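Local coordinates for protein tricorn protease (Thermoplasma acidophilum, PDB 1K32) that probably cleaves peptides downstream of the proteasome, as a large six-chain serine protease with beta-propellers that may gate access to its active site, at residues Q662-A667 with R687-Y692; G354-D359 with E666-A671; P14-N19 with P697-R702. All blocks are in the same frame, centred on the assembly; numbering follows the deposited sequence.

How the contacts relate
All three contacts meet on the helical C1 region, which lies between the two beta-propellers of the chain. Contact 1 pairs helix 656-674 with helix 678-693, and contact 2 continues along helix 656-674 to a hairpin of the seven-bladed propeller; their centres are about 10 Å apart and they share E666 and A667. Contact 3, whose centre is about 15 Å from that of contact 1 and about 23 Å from that of contact 2, joins the loop before helix 702-714 to the start of the six-bladed propeller. Along the chain, 14-19 comes first, 354-359 next, then both helices and last loop 697-702, so parts of both propellers, hundreds of residues earlier, are fastened to one helical unit.

Contact 1. Residues Q662-A667 with R687-Y692; sequences QMYDEA and RIYEKY
In the antiparallel helical hairpin of the C1 domain, Y664 and D665 of helix 656-674 reach across to Y689 and Y692 of helix 678-693. The short axes approach to 11.3 Å, a wide spacing that large aromatic side chains can fill. Y664 makes the largest share of the contact. Its CG stands anti to the backbone N (chi1 169°), which sends the ring straight at the second helix. There Y664 OH donates to Y689 O over 2.8 Å, in the carbonyl plane and on a lone pair, with a C=O...donor angle of 122°. Tyrosine suits this buried place because an apolar ring spans the gap while its hydroxyl satisfies itself on a backbone oxygen. The ring leans against both neighbours: Y664 CE1 lies 3.6 Å from Y692 CB, and Y664 CE2 is 3.8 Å from CE2 of Y689, the two rings meeting obliquely. A phenylalanine in place of Y664 would probably keep this packing but leave the Y689 carbonyl without its hydroxyl donor. Y692 turns its own hydroxyl elsewhere, to E715. R356 from the propeller makes a cation-pi contact with Y689 and a long, weak ion pair with D665. The second bond runs the opposite way: Y689 OH donates to D665 OD2 over 2.7 Å, meeting the carboxylate on its syn side, 22° out of plane.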
loop_
_atom_site.group_PDB
_atom_site.type_symbol
_atom_site.label_atom_id
_atom_site.label_comp_id
_atom_site.label_asym_id
_atom_site.label_seq_id
_atom_site.Cartn_x
_atom_site.Cartn_y
_atom_site.Cartn_z
ATOM N N GLN A 662 14.536 51.006 25.828
ATOM C CA GLN A 662 15.481 49.929 25.510
ATOM C C GLN A 662 15.963 50.002 24.061
ATOM O O GLN A 662 17.138 49.726 23.782
ATOM C CB GLN A 662 14.846 48.562 25.777
ATOM C CG GLN A 662 15.798 47.353 25.660
ATOM C CD GLN A 662 16.039 46.898 24.222
ATOM O OE1 GLN A 662 15.212 47.140 23.331
ATOM N NE2 GLN A 662 17.171 46.219 23.992
ATOM N N MET A 663 15.068 50.399 23.151
ATOM C CA MET A 663 15.398 50.496 21.722
ATOM C C MET A 663 16.288 51.693 21.389
ATOM O O MET A 663 17.201 51.581 20.582
ATOM C CB MET A 663 14.111 50.544 20.886
ATOM C CG MET A 663 13.343 49.236 20.900
ATOM S SD MET A 663 11.605 49.373 20.378
ATOM C CE MET A 663 11.787 49.303 18.577
ATOM N N TYR A 664 16.016 52.843 21.997
ATOM C CA TYR A 664 16.854 54.014 21.753
ATOM C C TYR A 664 18.258 53.681 22.262
ATOM O O TYR A 664 19.250 53.897 21.566
ATOM C CB TYR A 664 16.316 55.233 22.505
ATOM C CG TYR A 664 17.292 56.383 22.493
ATOM C CD1 TYR A 664 17.477 57.147 21.337
ATOM C CD2 TYR A 664 18.118 56.638 23.605
ATOM C CE1 TYR A 664 18.467 58.138 21.274
ATOM C CE2 TYR A 664 19.114 57.621 23.552
ATOM C CZ TYR A 664 19.284 58.366 22.383
ATOM O OH TYR A 664 20.275 59.314 22.299
ATOM N N ASP A 665 18.336 53.158 23.483
ATOM C CA ASP A 665 19.623 52.782 24.060
ATOM C C ASP A 665 20.386 51.821 23.129
ATOM O O ASP A 665 21.562 52.040 22.842
ATOM C CB ASP A 665 19.423 52.143 25.438
ATOM C CG ASP A 665 19.273 53.173 26.547
ATOM O OD1 ASP A 665 18.968 52.757 27.679
ATOM O OD2 ASP A 665 19.469 54.388 26.299
ATOM N N GLU A 666 19.722 50.780 22.636
ATOM C CA GLU A 666 20.391 49.831 21.736
ATOM C C GLU A 666 20.798 50.478 20.409
ATOM O O GLU A 666 21.879 50.199 19.881
ATOM C CB GLU A 666 19.507 48.604 21.463
ATOM C CG GLU A 666 20.239 47.507 20.701
ATOM C CD GLU A 666 19.674 46.107 20.925
ATOM O OE1 GLU A 666 20.463 45.135 20.835
ATOM O OE2 GLU A 666 18.452 45.973 21.175
ATOM N N ALA A 667 19.934 51.338 19.869
ATOM C CA ALA A 667 20.226 52.025 18.607
ATOM C C ALA A 667 21.461 52.905 18.793
ATOM O O ALA A 667 22.337 52.956 17.942
ATOM C CB ALA A 667 19.036 52.887 18.184
ATOM N N ARG A 687 28.456 62.757 23.267
ATOM C CA ARG A 687 27.987 64.107 23.024
ATOM C C ARG A 687 26.498 64.151 22.645
ATOM O O ARG A 687 25.794 65.115 22.955
ATOM C CB ARG A 687 28.823 64.705 21.898
ATOM C CG ARG A 687 28.651 66.177 21.652
ATOM C CD ARG A 687 29.471 66.563 20.431
ATOM N NE ARG A 687 28.793 66.180 19.195
ATOM C CZ ARG A 687 29.406 65.763 18.091
ATOM N NH1 ARG A 687 28.692 65.451 17.023
ATOM N NH2 ARG A 687 30.724 65.635 18.058
ATOM N N ILE A 688 26.010 63.102 21.998
ATOM C CA ILE A 688 24.621 63.098 21.554
ATOM C C ILE A 688 23.626 62.304 22.393
ATOM O O ILE A 688 22.416 62.493 22.244
ATOM C CB ILE A 688 24.506 62.574 20.087
ATOM C CG1 ILE A 688 24.857 61.087 20.028
ATOM C CG2 ILE A 688 25.437 63.353 19.175
ATOM C CD1 ILE A 688 24.644 60.460 18.659
ATOM N N TYR A 689 24.120 61.427 23.265
ATOM C CA TYR A 689 23.235 60.593 24.060
ATOM C C TYR A 689 22.061 61.242 24.785
ATOM O O TYR A 689 20.907 60.871 24.538
ATOM C CB TYR A 689 24.023 59.764 25.084
ATOM C CG TYR A 689 23.123 58.836 25.880
ATOM C CD1 TYR A 689 22.594 59.224 27.111
ATOM C CD2 TYR A 689 22.723 57.609 25.353
ATOM C CE1 TYR A 689 21.677 58.415 27.794
ATOM C CE2 TYR A 689 21.815 56.795 26.024
ATOM C CZ TYR A 689 21.296 57.208 27.241
ATOM O OH TYR A 689 20.385 56.416 27.893
ATOM N N GLU A 690 22.339 62.194 25.678
ATOM C CA GLU A 690 21.269 62.812 26.475
ATOM C C GLU A 690 20.240 63.579 25.655
ATOM O O GLU A 690 19.043 63.410 25.823
ATOM C CB GLU A 690 21.853 63.752 27.541
ATOM C CG GLU A 690 20.784 64.320 28.474
ATOM C CD GLU A 690 21.284 65.447 29.355
ATOM O OE1 GLU A 690 20.461 66.027 30.101
ATOM O OE2 GLU A 690 22.496 65.755 29.304
ATOM N N LYS A 691 20.733 64.441 24.784
ATOM C CA LYS A 691 19.892 65.256 23.921
ATOM C C LYS A 691 18.751 64.448 23.290
ATOM O O LYS A 691 17.590 64.854 23.336
ATOM C CB LYS A 691 20.803 65.888 22.868
ATOM C CG LYS A 691 20.205 66.285 21.560
ATOM C CD LYS A 691 21.290 66.935 20.698
ATOM C CE LYS A 691 21.867 68.176 21.409
ATOM N NZ LYS A 691 22.738 69.015 20.558
ATOM N N TYR A 692 19.064 63.298 22.714
ATOM C CA TYR A 692 18.013 62.503 22.100
ATOM C C TYR A 692 17.305 61.582 23.082
ATOM O O TYR A 692 16.125 61.278 22.916
ATOM C CB TYR A 692 18.576 61.739 20.907
ATOM C CG TYR A 692 19.035 62.717 19.852
ATOM C CD1 TYR A 692 20.387 63.005 19.675
ATOM C CD2 TYR A 692 18.101 63.415 19.087
ATOM C CE1 TYR A 692 20.793 63.962 18.760
ATOM C CE2 TYR A 692 18.491 64.371 18.178
ATOM C CZ TYR A 692 19.832 64.645 18.012
ATOM O OH TYR A 692 20.210 65.605 17.106
#

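Contact 2. Residues G354-D359 with E666-A671; sequences GTREGD and EAWKLA
A type I turn from T355 to G358 brings R356 against the helix that carries W668 and K669, with the CA atoms of R356 and E666 6.7 Å apart. The turn is closed in both directions, T355 N to G358 O at 2.9 Å and G358 N to T355 O at 3.1 Å. T355 stiffens it further as an ST turn, its OG1 accepting from E357 N. G358 has backbone angles (phi 148°) at which a side chain would collide with the carbonyl oxygen of E357, so glycine is the natural residue there. This tight hairpin joins strands 348-355 and 358-365, the two middle strands of a four-stranded blade in the seven-bladed propeller, and it presents its tip to helix 656-674 of the C1 domain. Across the interface K669 lies alongside the turn: its CD is 3.3 Å from R356 O, and its CE is 3.6 Å from the same oxygen. The chain, extended up to CE, brings these methylenes to the oxygen, and a bend at its last torsion (chi4 50°) then swings NZ, which is paired with D673. A long flexible lysine can therefore pack against the backbone and still pair its charge within its own helix. R356 extends from CG to NE and carries its guanidinium to the six-membered part of the indole, where NH1 approaches W668 CZ3 to 3.7 Å. The two planes are nearly parallel, 14° apart, but the groups meet obliquely. Y689 meets the W668 ring edge-to-face, while S685 O accepts from W668 NE1.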
loop_
_atom_site.group_PDB
_atom_site.type_symbol
_atom_site.label_atom_id
_atom_site.label_comp_id
_atom_site.label_asym_id
_atom_site.label_seq_id
_atom_site.Cartn_x
_atom_site.Cartn_y
_atom_site.Cartn_z
ATOM N N GLY A 354 20.887 40.867 27.512
ATOM C CA GLY A 354 21.594 42.048 27.082
ATOM C C GLY A 354 21.044 43.305 27.715
ATOM O O GLY A 354 19.832 43.463 27.880
ATOM N N THR A 355 21.957 44.194 28.079
ATOM C CA THR A 355 21.619 45.468 28.696
ATOM C C THR A 355 22.455 46.514 27.982
ATOM O O THR A 355 23.231 46.200 27.085
ATOM C CB THR A 355 21.993 45.500 30.195
ATOM O OG1 THR A 355 23.415 45.380 30.336
ATOM C CG2 THR A 355 21.336 44.356 30.937
ATOM N N ARG A 356 22.307 47.759 28.397
ATOM C CA ARG A 356 23.066 48.833 27.791
ATOM C C ARG A 356 24.572 48.619 28.018
ATOM O O ARG A 356 25.390 49.113 27.251
ATOM C CB ARG A 356 22.595 50.165 28.383
ATOM C CG ARG A 356 23.124 51.401 27.693
ATOM C CD ARG A 356 22.257 52.611 28.033
ATOM N NE ARG A 356 22.917 53.867 27.700
ATOM C CZ ARG A 356 23.915 54.386 28.406
ATOM N NH1 ARG A 356 24.466 55.534 28.031
ATOM N NH2 ARG A 356 24.352 53.761 29.494
ATOM N N GLU A 357 24.930 47.860 29.049
ATOM C CA GLU A 357 26.343 47.614 29.359
ATOM C C GLU A 357 26.973 46.475 28.561
ATOM O O GLU A 357 28.180 46.426 28.403
ATOM C CB GLU A 357 26.526 47.336 30.856
ATOM C CG GLU A 357 26.085 48.486 31.746
ATOM C CD GLU A 357 26.826 49.770 31.432
ATOM O OE1 GLU A 357 26.404 50.844 31.914
ATOM O OE2 GLU A 357 27.840 49.707 30.705
ATOM N N GLY A 358 26.154 45.557 28.063
ATOM C CA GLY A 358 26.689 44.445 27.297
ATOM C C GLY A 358 25.844 43.206 27.473
ATOM O O GLY A 358 24.709 43.300 27.921
ATOM N N ASP A 359 26.388 42.041 27.143
ATOM C CA ASP A 359 25.624 40.803 27.253
ATOM C C ASP A 359 26.117 39.963 28.417
ATOM O O ASP A 359 27.318 39.914 28.694
ATOM C CB ASP A 359 25.712 40.016 25.943
ATOM C CG ASP A 359 24.888 40.648 24.812
ATOM O OD1 ASP A 359 25.199 40.371 23.638
ATOM O OD2 ASP A 359 23.932 41.406 25.087
ATOM N N GLU A 666 19.722 50.780 22.636
ATOM C CA GLU A 666 20.391 49.831 21.736
ATOM C C GLU A 666 20.798 50.478 20.409
ATOM O O GLU A 666 21.879 50.199 19.881
ATOM C CB GLU A 666 19.507 48.604 21.463
ATOM C CG GLU A 666 20.239 47.507 20.701
ATOM C CD GLU A 666 19.674 46.107 20.925
ATOM O OE1 GLU A 666 20.463 45.135 20.835
ATOM O OE2 GLU A 666 18.452 45.973 21.175
ATOM N N ALA A 667 19.934 51.338 19.869
ATOM C CA ALA A 667 20.226 52.025 18.607
ATOM C C ALA A 667 21.461 52.905 18.793
ATOM O O ALA A 667 22.337 52.956 17.942
ATOM C CB ALA A 667 19.036 52.887 18.184
ATOM N N TRP A 668 21.511 53.598 19.923
ATOM C CA TRP A 668 22.631 54.474 20.259
ATOM C C TRP A 668 23.915 53.636 20.428
ATOM O O TRP A 668 24.965 53.990 19.899
ATOM C CB TRP A 668 22.291 55.231 21.554
ATOM C CG TRP A 668 23.407 56.042 22.130
ATOM C CD1 TRP A 668 23.746 57.319 21.806
ATOM C CD2 TRP A 668 24.353 55.608 23.109
ATOM N NE1 TRP A 668 24.855 57.717 22.523
ATOM C CE2 TRP A 668 25.247 56.682 23.332
ATOM C CE3 TRP A 668 24.534 54.412 23.823
ATOM C CZ2 TRP A 668 26.309 56.597 24.241
ATOM C CZ3 TRP A 668 25.589 54.327 24.724
ATOM C CH2 TRP A 668 26.465 55.416 24.925
ATOM N N LYS A 669 23.807 52.520 21.146
ATOM C CA LYS A 669 24.937 51.616 21.399
ATOM C C LYS A 669 25.455 50.957 20.116
ATOM O O LYS A 669 26.662 50.808 19.940
ATOM C CB LYS A 669 24.528 50.542 22.422
ATOM C CG LYS A 669 25.553 49.433 22.653
ATOM C CD LYS A 669 25.248 48.679 23.953
ATOM C CE LYS A 669 26.201 47.512 24.174
ATOM N NZ LYS A 669 27.622 47.915 24.024
ATOM N N LEU A 670 24.545 50.572 19.224
ATOM C CA LEU A 670 24.936 49.966 17.953
ATOM C C LEU A 670 25.660 51.013 17.104
ATOM O O LEU A 670 26.705 50.746 16.536
ATOM C CB LEU A 670 23.705 49.437 17.195
ATOM C CG LEU A 670 23.104 48.094 17.648
ATOM C CD1 LEU A 670 21.686 47.929 17.094
ATOM C CD2 LEU A 670 23.997 46.951 17.171
ATOM N N ALA A 671 25.103 52.210 17.031
ATOM C CA ALA A 671 25.713 53.277 16.257
ATOM C C ALA A 671 27.151 53.511 16.719
ATOM O O ALA A 671 28.049 53.670 15.901
ATOM C CB ALA A 671 24.902 54.554 16.403
#

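Contact 3. Residues P14-N19 with P697-R702; sequences PNLLLN and PLCKTR
A bound water joins N15 and L16 to L698: it accepts from N15 ND2 at 2.9 Å and from L16 N at 3.0 Å, and stands 3.0 Å from L698 O. The direct bond from L16 N to L698 O is longer, 3.3 Å, and bent enough to be weak, so the water probably supplements this poorly aligned backbone pairing. The amide of N15 suits this place by donating and accepting at once: beyond the water, ND2 also binds E286 O and OD1 takes a bond from L285 N. K700 bends at its second side-chain torsion (chi2 63°) and turns its NZ back toward the backbone, making weak bonds to P14 O at 3.4 Å and to P697 O. The side chains of K700 and N15 cross at about a right angle, with K700 CD 3.9 Å from N15 ND2. Outside this polar layer L698 supplies the apolar packing. Its CD2 packs on the ring of P14, and its CB lies 4.1 Å from L16 CB. L16 reaches on with CD2 to C699 SG, whose cysteine is also lined by F660 and V708 of the C1 helices. T701 then caps the start of helix 702-714, with D704 accepting from its N. The contact fastens this helix-leading loop to the chain entering strand 18-23, the first strand of the six-bladed beta-propeller, close to where L17 pairs with G265 of the last blade.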
loop_
_atom_site.group_PDB
_atom_site.type_symbol
_atom_site.label_atom_id
_atom_site.label_comp_id
_atom_site.label_asym_id
_atom_site.label_seq_id
_atom_site.Cartn_x
_atom_site.Cartn_y
_atom_site.Cartn_z
ATOM N N PRO A 14 4.308 65.493 27.839
ATOM C CA PRO A 14 4.093 66.160 26.554
ATOM C C PRO A 14 4.295 65.224 25.370
ATOM O O PRO A 14 4.834 64.129 25.519
ATOM C CB PRO A 14 5.114 67.297 26.585
ATOM C CG PRO A 14 6.251 66.689 27.335
ATOM C CD PRO A 14 5.578 65.920 28.457
ATOM N N ASN A 15 3.855 65.665 24.195
ATOM C CA ASN A 15 3.993 64.875 22.978
ATOM C C ASN A 15 5.095 65.407 22.055
ATOM O O ASN A 15 5.531 66.552 22.176
ATOM C CB ASN A 15 2.672 64.863 22.200
ATOM C CG ASN A 15 1.575 64.083 22.902
ATOM O OD1 ASN A 15 0.742 64.656 23.609
ATOM N ND2 ASN A 15 1.567 62.767 22.708
ATOM N N LEU A 16 5.543 64.565 21.131
ATOM C CA LEU A 16 6.550 64.964 20.161
ATOM C C LEU A 16 5.743 65.579 19.005
ATOM O O LEU A 16 4.979 64.884 18.341
ATOM C CB LEU A 16 7.331 63.739 19.672
ATOM C CG LEU A 16 8.535 63.976 18.758
ATOM C CD1 LEU A 16 9.716 64.490 19.583
ATOM C CD2 LEU A 16 8.912 62.670 18.058
ATOM N N LEU A 17 5.897 66.878 18.774
ATOM C CA LEU A 17 5.147 67.546 17.713
ATOM C C LEU A 17 6.024 67.706 16.478
ATOM O O LEU A 17 7.193 68.071 16.592
ATOM C CB LEU A 17 4.660 68.912 18.206
ATOM C CG LEU A 17 3.931 68.915 19.559
ATOM C CD1 LEU A 17 3.332 70.290 19.798
ATOM C CD2 LEU A 17 2.828 67.844 19.585
ATOM N N LEU A 18 5.464 67.455 15.296
ATOM C CA LEU A 18 6.264 67.550 14.081
ATOM C C LEU A 18 5.557 68.050 12.829
ATOM O O LEU A 18 4.335 68.206 12.787
ATOM C CB LEU A 18 6.841 66.167 13.751
ATOM C CG LEU A 18 7.281 65.274 14.906
ATOM C CD1 LEU A 18 6.618 63.914 14.752
ATOM C CD2 LEU A 18 8.791 65.152 14.931
ATOM N N ASN A 19 6.377 68.296 11.815
ATOM C CA ASN A 19 5.948 68.702 10.481
ATOM C C ASN A 19 4.693 69.567 10.423
ATOM O O ASN A 19 3.613 69.099 10.102
ATOM C CB ASN A 19 5.785 67.432 9.641
ATOM C CG ASN A 19 7.068 66.588 9.620
ATOM O OD1 ASN A 19 7.073 65.436 9.190
ATOM N ND2 ASN A 19 8.161 67.176 10.079
ATOM N N PRO A 697 10.875 59.997 26.007
ATOM C CA PRO A 697 9.595 59.959 26.734
ATOM C C PRO A 697 8.440 60.709 26.045
ATOM O O PRO A 697 7.272 60.495 26.370
ATOM C CB PRO A 697 9.954 60.527 28.114
ATOM C CG PRO A 697 11.168 61.385 27.841
ATOM C CD PRO A 697 11.946 60.581 26.837
ATOM N N LEU A 698 8.763 61.573 25.086
ATOM C CA LEU A 698 7.726 62.310 24.355
ATOM C C LEU A 698 7.110 61.413 23.270
ATOM O O LEU A 698 6.033 61.696 22.766
ATOM C CB LEU A 698 8.303 63.555 23.671
ATOM C CG LEU A 698 9.171 64.549 24.440
ATOM C CD1 LEU A 698 9.456 65.752 23.552
ATOM C CD2 LEU A 698 8.473 65.003 25.703
ATOM N N CYS A 699 7.807 60.335 22.914
ATOM C CA CYS A 699 7.337 59.419 21.878
ATOM C C CYS A 699 6.244 58.479 22.357
ATOM O O CYS A 699 6.348 57.866 23.414
ATOM C CB CYS A 699 8.506 58.591 21.342
ATOM S SG CYS A 699 9.801 59.570 20.582
ATOM N N LYS A 700 5.192 58.373 21.560
ATOM C CA LYS A 700 4.073 57.503 21.884
ATOM C C LYS A 700 3.888 56.433 20.818
ATOM O O LYS A 700 3.260 55.415 21.068
ATOM C CB LYS A 700 2.786 58.310 22.006
ATOM C CG LYS A 700 2.429 58.713 23.420
ATOM C CD LYS A 700 3.461 59.619 24.043
ATOM C CE LYS A 700 3.026 60.038 25.436
ATOM N NZ LYS A 700 4.073 60.858 26.116
ATOM N N THR A 701 4.423 56.671 19.627
ATOM C CA THR A 701 4.295 55.699 18.545
ATOM C C THR A 701 5.657 55.332 17.966
ATOM O O THR A 701 6.661 56.047 18.167
ATOM C CB THR A 701 3.383 56.231 17.405
ATOM O OG1 THR A 701 4.035 57.321 16.738
ATOM C CG2 THR A 701 2.041 56.706 17.974
ATOM N N ARG A 702 5.695 54.220 17.242
ATOM C CA ARG A 702 6.946 53.769 16.648
ATOM C C ARG A 702 7.493 54.814 15.695
ATOM O O ARG A 702 8.697 54.929 15.542
ATOM C CB ARG A 702 6.766 52.445 15.911
ATOM C CG ARG A 702 8.056 51.915 15.272
ATOM C CD ARG A 702 9.090 51.521 16.332
ATOM N NE ARG A 702 10.358 51.105 15.737
ATOM C CZ ARG A 702 11.234 51.939 15.175
ATOM N NH1 ARG A 702 12.360 51.477 14.651
ATOM N NH2 ARG A 702 10.996 53.244 15.157
HETATM O O HOH W 1 3.791 62.183 20.881
#